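Long-range contacts in glycosyl transferase family 8 (Streptococcus pneumoniae, PDB 5GVV), which transfers galactose from UDP-galactose to the terminal glucose of already glycosylated PsrP, a serine-rich repeat protein, as the third step in its O-glycosylation: residues Gln279-Thr284 with Asp344-Leu349; Cys288-Asp293 with Phe372-Ser377. One frame throughout, in Å; residues are numbered along the deposited sequence.

In the fold
Both contacts belong to the six-stranded parallel sheet domain in the C-terminal part of the chain, away from the UDP and manganese site. Contact 1 is the core of that domain: two central strands paired by backbone hydrogen bonds, with mostly apolar side chains on their faces. Contact 2 lies about 11 Å away, centre to centre, beyond the C-terminal ends of the strands, where the loop after strand 278-283 meets the loop after strand 369-372. It has less buried surface and relies on side chains, mixing an aromatic ring with charged and polar groups. The two are joined directly: Asp348 O meets Thr375 OG1, and Leu349 O meets Glu290 N.

Contact 1 of 2, residues Gln279-Thr284 with Asp344-Leu349; sequences QCVNLT and DLYLDL
Val281 and Leu347 are joined by the straightest of the backbone bonds here, Leu347 N giving its hydrogen to Val281 O at 2.8 Å. Val281 also turns its own N to Leu345 O, 3.1 Å away, so one residue is held through both its N and its O, as expected of parallel neighbours. At the entry to the pairing, Gln279 O receives Asp344 N at 2.8 Å and, more weakly, Leu345 N. The strand axes are twisted by 38° rather than strictly parallel.

These strands, 278-283 and 345-348, are the middle pair of a parallel sheet with order 3-2-1-4-5-6, the Rossmann-like arrangement in which the connections run outward from the centre in both directions. Strands 302-307 and 369-372 flank the pair. Helix 356-364 packs on Leu283 and Tyr346 through Ala358, and its Val362 also meets Tyr346.

Three side chains add polar bonds to the backbone. The carboxylate of Asp344 takes Gln279 N on the anti side of OD2, at 2.9 Å, just where the pairing begins; the Gln279 amide leads away to His305. Beyond the last backbone bond, Asn282 ND2 reaches Leu347 O at 2.7 Å and is also bonded to Asn350, an amide standing in for a strand bond. Tyr346 has CG anti to its backbone N (chi1 -167°), and the ring reaches far enough for its OH to accept Leu283 N at 3.0 Å. The carbonyl oxygen of Val281 lies over one face of this ring, offset toward the rim.

Apolar contacts lie on both faces of the sheet. On one, Val281 CG1 packs against Tyr346 CD2 at 3.6 Å. On the other, Cys280, compact enough to sit beside two leucines, sets CB 3.8 Å from Leu347 CD1 and SG near Leu345 CD2.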
loop_
_atom_site.group_PDB
_atom_site.type_symbol
_atom_site.label_atom_id
_atom_site.label_comp_id
_atom_site.label_asym_id
_atom_site.label_seq_id
_atom_site.Cartn_x
_atom_site.Cartn_y
_atom_site.Cartn_z
ATOM N N GLN A 279 3.496 -30.897 -3.959
ATOM C CA GLN A 279 4.404 -29.832 -4.381
ATOM C C GLN A 279 5.330 -30.332 -5.491
ATOM O O GLN A 279 6.094 -31.282 -5.293
ATOM C CB GLN A 279 5.230 -29.332 -3.189
ATOM C CG GLN A 279 4.388 -28.850 -1.995
ATOM C CD GLN A 279 3.884 -27.421 -2.144
ATOM O OE1 GLN A 279 4.452 -26.620 -2.886
ATOM N NE2 GLN A 279 2.811 -27.096 -1.429
ATOM N N CYS A 280 5.261 -29.696 -6.657
ATOM C CA CYS A 280 6.058 -30.125 -7.807
ATOM C C CYS A 280 7.096 -29.076 -8.180
ATOM O O CYS A 280 6.880 -27.877 -7.975
ATOM C CB CYS A 280 5.157 -30.408 -9.012
ATOM S SG CYS A 280 4.120 -31.871 -8.827
ATOM N N VAL A 281 8.224 -29.527 -8.723
ATOM C CA VAL A 281 9.298 -28.608 -9.074
ATOM C C VAL A 281 9.919 -28.941 -10.430
ATOM O O VAL A 281 10.037 -30.115 -10.816
ATOM C CB VAL A 281 10.379 -28.570 -7.961
ATOM C CG1 VAL A 281 11.014 -29.934 -7.795
ATOM C CG2 VAL A 281 11.434 -27.517 -8.251
ATOM N N ASN A 282 10.283 -27.898 -11.167
ATOM C CA ASN A 282 11.073 -28.056 -12.381
ATOM C C ASN A 282 12.074 -26.920 -12.484
ATOM O O ASN A 282 11.784 -25.796 -12.075
ATOM C CB ASN A 282 10.187 -28.081 -13.628
ATOM C CG ASN A 282 10.992 -27.994 -14.917
ATOM O OD1 ASN A 282 11.075 -26.933 -15.539
ATOM N ND2 ASN A 282 11.607 -29.105 -15.311
ATOM N N LEU A 283 13.253 -27.220 -13.018
ATOM C CA LEU A 283 14.272 -26.213 -13.270
ATOM C C LEU A 283 14.439 -26.097 -14.776
ATOM O O LEU A 283 14.771 -27.080 -15.446
ATOM C CB LEU A 283 15.599 -26.634 -12.626
ATOM C CG LEU A 283 16.867 -25.860 -12.992
ATOM C CD1 LEU A 283 16.911 -24.504 -12.308
ATOM C CD2 LEU A 283 18.106 -26.672 -12.636
ATOM N N THR A 284 14.202 -24.907 -15.315
ATOM C CA THR A 284 14.327 -24.690 -16.752
ATOM C C THR A 284 15.290 -23.548 -17.037
ATOM O O THR A 284 15.485 -22.668 -16.198
ATOM C CB THR A 284 12.963 -24.342 -17.383
ATOM O OG1 THR A 284 13.119 -24.119 -18.791
ATOM C CG2 THR A 284 12.382 -23.083 -16.745
ATOM N N ASP A 344 7.659 -32.724 -3.474
ATOM C CA ASP A 344 7.244 -34.123 -3.416
ATOM C C ASP A 344 7.612 -34.855 -4.697
ATOM O O ASP A 344 7.740 -36.082 -4.709
ATOM C CB ASP A 344 5.726 -34.220 -3.241
ATOM C CG ASP A 344 5.245 -33.670 -1.918
ATOM O OD1 ASP A 344 5.742 -34.126 -0.867
ATOM O OD2 ASP A 344 4.362 -32.785 -1.927
ATOM N N LEU A 345 7.771 -34.102 -5.783
ATOM C CA LEU A 345 7.899 -34.714 -7.102
ATOM C C LEU A 345 8.584 -33.780 -8.092
ATOM O O LEU A 345 8.176 -32.624 -8.241
ATOM C CB LEU A 345 6.506 -35.081 -7.625
ATOM C CG LEU A 345 6.433 -35.588 -9.066
ATOM C CD1 LEU A 345 7.155 -36.914 -9.184
ATOM C CD2 LEU A 345 4.996 -35.727 -9.496
ATOM N N TYR A 346 9.622 -34.272 -8.765
ATOM C CA TYR A 346 10.279 -33.478 -9.797
ATOM C C TYR A 346 9.626 -33.729 -11.154
ATOM O O TYR A 346 9.394 -34.880 -11.535
ATOM C CB TYR A 346 11.784 -33.785 -9.865
ATOM C CG TYR A 346 12.535 -32.769 -10.697
ATOM C CD1 TYR A 346 12.640 -32.907 -12.077
ATOM C CD2 TYR A 346 13.110 -31.652 -10.106
ATOM C CE1 TYR A 346 13.305 -31.966 -12.842
ATOM C CE2 TYR A 346 13.775 -30.706 -10.860
ATOM C CZ TYR A 346 13.869 -30.870 -12.224
ATOM O OH TYR A 346 14.530 -29.924 -12.981
ATOM N N LEU A 347 9.325 -32.651 -11.877
ATOM C CA LEU A 347 8.779 -32.759 -13.230
ATOM C C LEU A 347 9.829 -32.336 -14.255
ATOM O O LEU A 347 10.129 -31.141 -14.393
ATOM C CB LEU A 347 7.528 -31.888 -13.387
ATOM C CG LEU A 347 6.347 -32.133 -12.448
ATOM C CD1 LEU A 347 5.189 -31.195 -12.767
ATOM C CD2 LEU A 347 5.891 -33.565 -12.522
ATOM N N ASP A 348 10.380 -33.313 -14.975
ATOM C CA ASP A 348 11.383 -33.042 -15.991
ATOM C C ASP A 348 10.689 -32.611 -17.276
ATOM O O ASP A 348 10.496 -33.421 -18.184
ATOM C CB ASP A 348 12.224 -34.295 -16.244
ATOM C CG ASP A 348 13.561 -33.982 -16.875
ATOM O OD1 ASP A 348 13.825 -32.789 -17.151
ATOM O OD2 ASP A 348 14.347 -34.928 -17.097
ATOM N N LEU A 349 10.327 -31.330 -17.354
ATOM C CA LEU A 349 9.499 -30.837 -18.455
ATOM C C LEU A 349 10.212 -29.845 -19.373
ATOM O O LEU A 349 9.648 -29.425 -20.385
ATOM C CB LEU A 349 8.233 -30.180 -17.904
ATOM C CG LEU A 349 7.415 -30.982 -16.898
ATOM C CD1 LEU A 349 6.192 -30.198 -16.445
ATOM C CD2 LEU A 349 7.016 -32.310 -17.484
#

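Contact 2 of 2, residues Cys288-Asp293 with Phe372-Ser377; sequences CVEKID and FDNTCS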
loop_
_atom_site.group_PDB
_atom_site.type_symbol
_atom_site.label_atom_id
_atom_site.label_comp_id
_atom_site.label_asym_id
_atom_site.label_seq_id
_atom_site.Cartn_x
_atom_site.Cartn_y
_atom_site.Cartn_z
ATOM N N CYS A 288 10.033 -22.815 -22.866
ATOM C CA CYS A 288 9.047 -23.882 -22.995
ATOM C C CYS A 288 9.188 -24.983 -21.957
ATOM O O CYS A 288 10.083 -25.833 -22.031
ATOM C CB CYS A 288 9.035 -24.484 -24.398
ATOM S SG CYS A 288 7.576 -25.531 -24.686
ATOM N N VAL A 289 8.291 -24.940 -20.979
ATOM C CA VAL A 289 8.097 -26.032 -20.043
ATOM C C VAL A 289 6.883 -26.777 -20.589
ATOM O O VAL A 289 5.799 -26.199 -20.696
ATOM C CB VAL A 289 7.841 -25.494 -18.623
ATOM C CG1 VAL A 289 7.677 -26.627 -17.632
ATOM C CG2 VAL A 289 8.987 -24.585 -18.195
ATOM N N GLU A 290 7.077 -28.039 -20.972
ATOM C CA GLU A 290 6.061 -28.794 -21.707
ATOM C C GLU A 290 4.731 -28.922 -20.977
ATOM O O GLU A 290 4.666 -29.484 -19.885
ATOM C CB GLU A 290 6.583 -30.187 -22.083
ATOM C CG GLU A 290 5.613 -31.007 -22.925
ATOM C CD GLU A 290 5.487 -30.489 -24.342
ATOM O OE1 GLU A 290 6.504 -30.016 -24.892
ATOM O OE2 GLU A 290 4.372 -30.552 -24.907
ATOM N N LYS A 291 3.683 -28.376 -21.592
ATOM C CA LYS A 291 2.314 -28.502 -21.095
ATOM C C LYS A 291 2.064 -27.890 -19.714
ATOM O O LYS A 291 1.069 -28.232 -19.069
ATOM C CB LYS A 291 1.883 -29.974 -21.093
ATOM C CG LYS A 291 1.759 -30.577 -22.474
ATOM C CD LYS A 291 0.663 -29.893 -23.266
ATOM C CE LYS A 291 0.450 -30.572 -24.618
ATOM N NZ LYS A 291 1.665 -30.532 -25.475
ATOM N N ILE A 292 2.933 -26.981 -19.270
ATOM C CA ILE A 292 2.804 -26.411 -17.922
ATOM C C ILE A 292 1.484 -25.655 -17.690
ATOM O O ILE A 292 0.888 -25.750 -16.609
ATOM C CB ILE A 292 4.032 -25.529 -17.527
ATOM C CG1 ILE A 292 3.953 -25.121 -16.055
ATOM C CG2 ILE A 292 4.138 -24.295 -18.411
ATOM C CD1 ILE A 292 3.856 -26.302 -15.107
ATOM N N ASP A 293 1.017 -24.925 -18.700
ATOM C CA ASP A 293 -0.246 -24.200 -18.573
ATOM C C ASP A 293 -1.400 -25.181 -18.388
ATOM O O ASP A 293 -2.260 -25.001 -17.521
ATOM C CB ASP A 293 -0.497 -23.333 -19.808
ATOM C CG ASP A 293 0.557 -22.261 -19.991
ATOM O OD1 ASP A 293 1.711 -22.611 -20.326
ATOM O OD2 ASP A 293 0.229 -21.071 -19.805
ATOM N N PHE A 372 7.869 -36.203 -19.836
ATOM C CA PHE A 372 7.159 -36.460 -21.087
ATOM C C PHE A 372 8.092 -37.184 -22.044
ATOM O O PHE A 372 9.310 -37.128 -21.872
ATOM C CB PHE A 372 6.675 -35.160 -21.731
ATOM C CG PHE A 372 5.396 -34.624 -21.142
ATOM C CD1 PHE A 372 4.205 -35.325 -21.282
ATOM C CD2 PHE A 372 5.381 -33.412 -20.466
ATOM C CE1 PHE A 372 3.024 -34.833 -20.750
ATOM C CE2 PHE A 372 4.203 -32.908 -19.929
ATOM C CZ PHE A 372 3.022 -33.621 -20.073
ATOM N N ASP A 373 7.519 -37.847 -23.052
ATOM C CA ASP A 373 8.291 -38.575 -24.057
ATOM C C ASP A 373 9.352 -37.692 -24.708
ATOM O O ASP A 373 10.446 -38.161 -25.045
ATOM C CB ASP A 373 7.357 -39.155 -25.133
ATOM C CG ASP A 373 6.349 -38.137 -25.645
ATOM O OD1 ASP A 373 6.518 -36.931 -25.368
ATOM O OD2 ASP A 373 5.385 -38.540 -26.331
ATOM N N ASN A 374 9.025 -36.414 -24.874
ATOM C CA ASN A 374 9.916 -35.471 -25.545
ATOM C C ASN A 374 10.706 -34.555 -24.601
ATOM O O ASN A 374 11.332 -33.594 -25.054
ATOM C CB ASN A 374 9.123 -34.617 -26.539
ATOM C CG ASN A 374 8.071 -33.760 -25.856
ATOM O OD1 ASN A 374 7.738 -33.984 -24.693
ATOM N ND2 ASN A 374 7.532 -32.784 -26.581
ATOM N N THR A 375 10.675 -34.834 -23.301
ATOM C CA THR A 375 11.436 -34.024 -22.349
ATOM C C THR A 375 12.384 -34.852 -21.480
ATOM O O THR A 375 13.161 -34.293 -20.704
ATOM C CB THR A 375 10.520 -33.182 -21.431
ATOM O OG1 THR A 375 9.695 -34.048 -20.641
ATOM C CG2 THR A 375 9.646 -32.231 -22.247
ATOM N N CYS A 376 12.317 -36.175 -21.597
ATOM C CA CYS A 376 13.235 -37.021 -20.842
ATOM C C CYS A 376 14.650 -36.837 -21.377
ATOM O O CYS A 376 14.848 -36.640 -22.580
ATOM C CB CYS A 376 12.804 -38.488 -20.892
ATOM S SG CYS A 376 12.379 -39.082 -22.522
ATOM N N SER A 377 15.627 -36.870 -20.474
ATOM C CA SER A 377 17.018 -36.613 -20.837
ATOM C C SER A 377 17.565 -37.649 -21.813
ATOM O O SER A 377 17.196 -38.822 -21.754
ATOM C CB SER A 377 17.893 -36.570 -19.584
ATOM O OG SER A 377 19.268 -36.583 -19.918
#
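Glu290 reaches across to the end of strand 369-372 and the loop that follows, where its side chain meets Thr375, Phe372 and Asn374 in turn. CB lies against the methyl of Thr375, 3.7 Å from CG2, and is almost as close to Phe372 CD2. With CG anti to the backbone N (chi1 -177°), Glu290 CG stands 3.4 Å from Phe372 CD2. The chain then bends at chi2, 72°, which carries CD away from its extended course, and the carboxylate ends up nearly perpendicular to the ring plane (80°). At the tip the oxygens divide their work. OE1 takes only a weak bond from Asn374 ND2, at 3.4 Å, its stronger partner being His351. OE2 forms a salt bridge with Lys291, which brings NZ to 2.8 Å, nearly in line with the C-O bond of the carboxylate. A glutamate suits this place because its methylenes can line an aromatic ring while its charged end reaches polar groups; the partly exposed lysine would be expected to offset the negative charge of the buried Glu290.

Lys291 serves the ring as well: its CB sits 3.9 Å from Phe372 CE2, so the two consecutive residues both lie against the phenylalanine. Thr375 is fixed from its own side, OG1 accepting Phe372 N at 2.9 Å, and OG1 is also hydrogen-bonded to the backbone oxygen of Asp348. A threonine fits, since its hydroxyl ties the loop together while its methyl faces Glu290.

Glu290 and Lys291 occupy the two central positions of a type II beta turn from Val289 to Ile292, and Lys291 is the N-cap of helix 292-298. The contact thus joins two loops at the C-terminal ends of the strands of a parallel alpha/beta sheet, a strand-to-helix turn packed against the phenylalanine that ends a strand two places along.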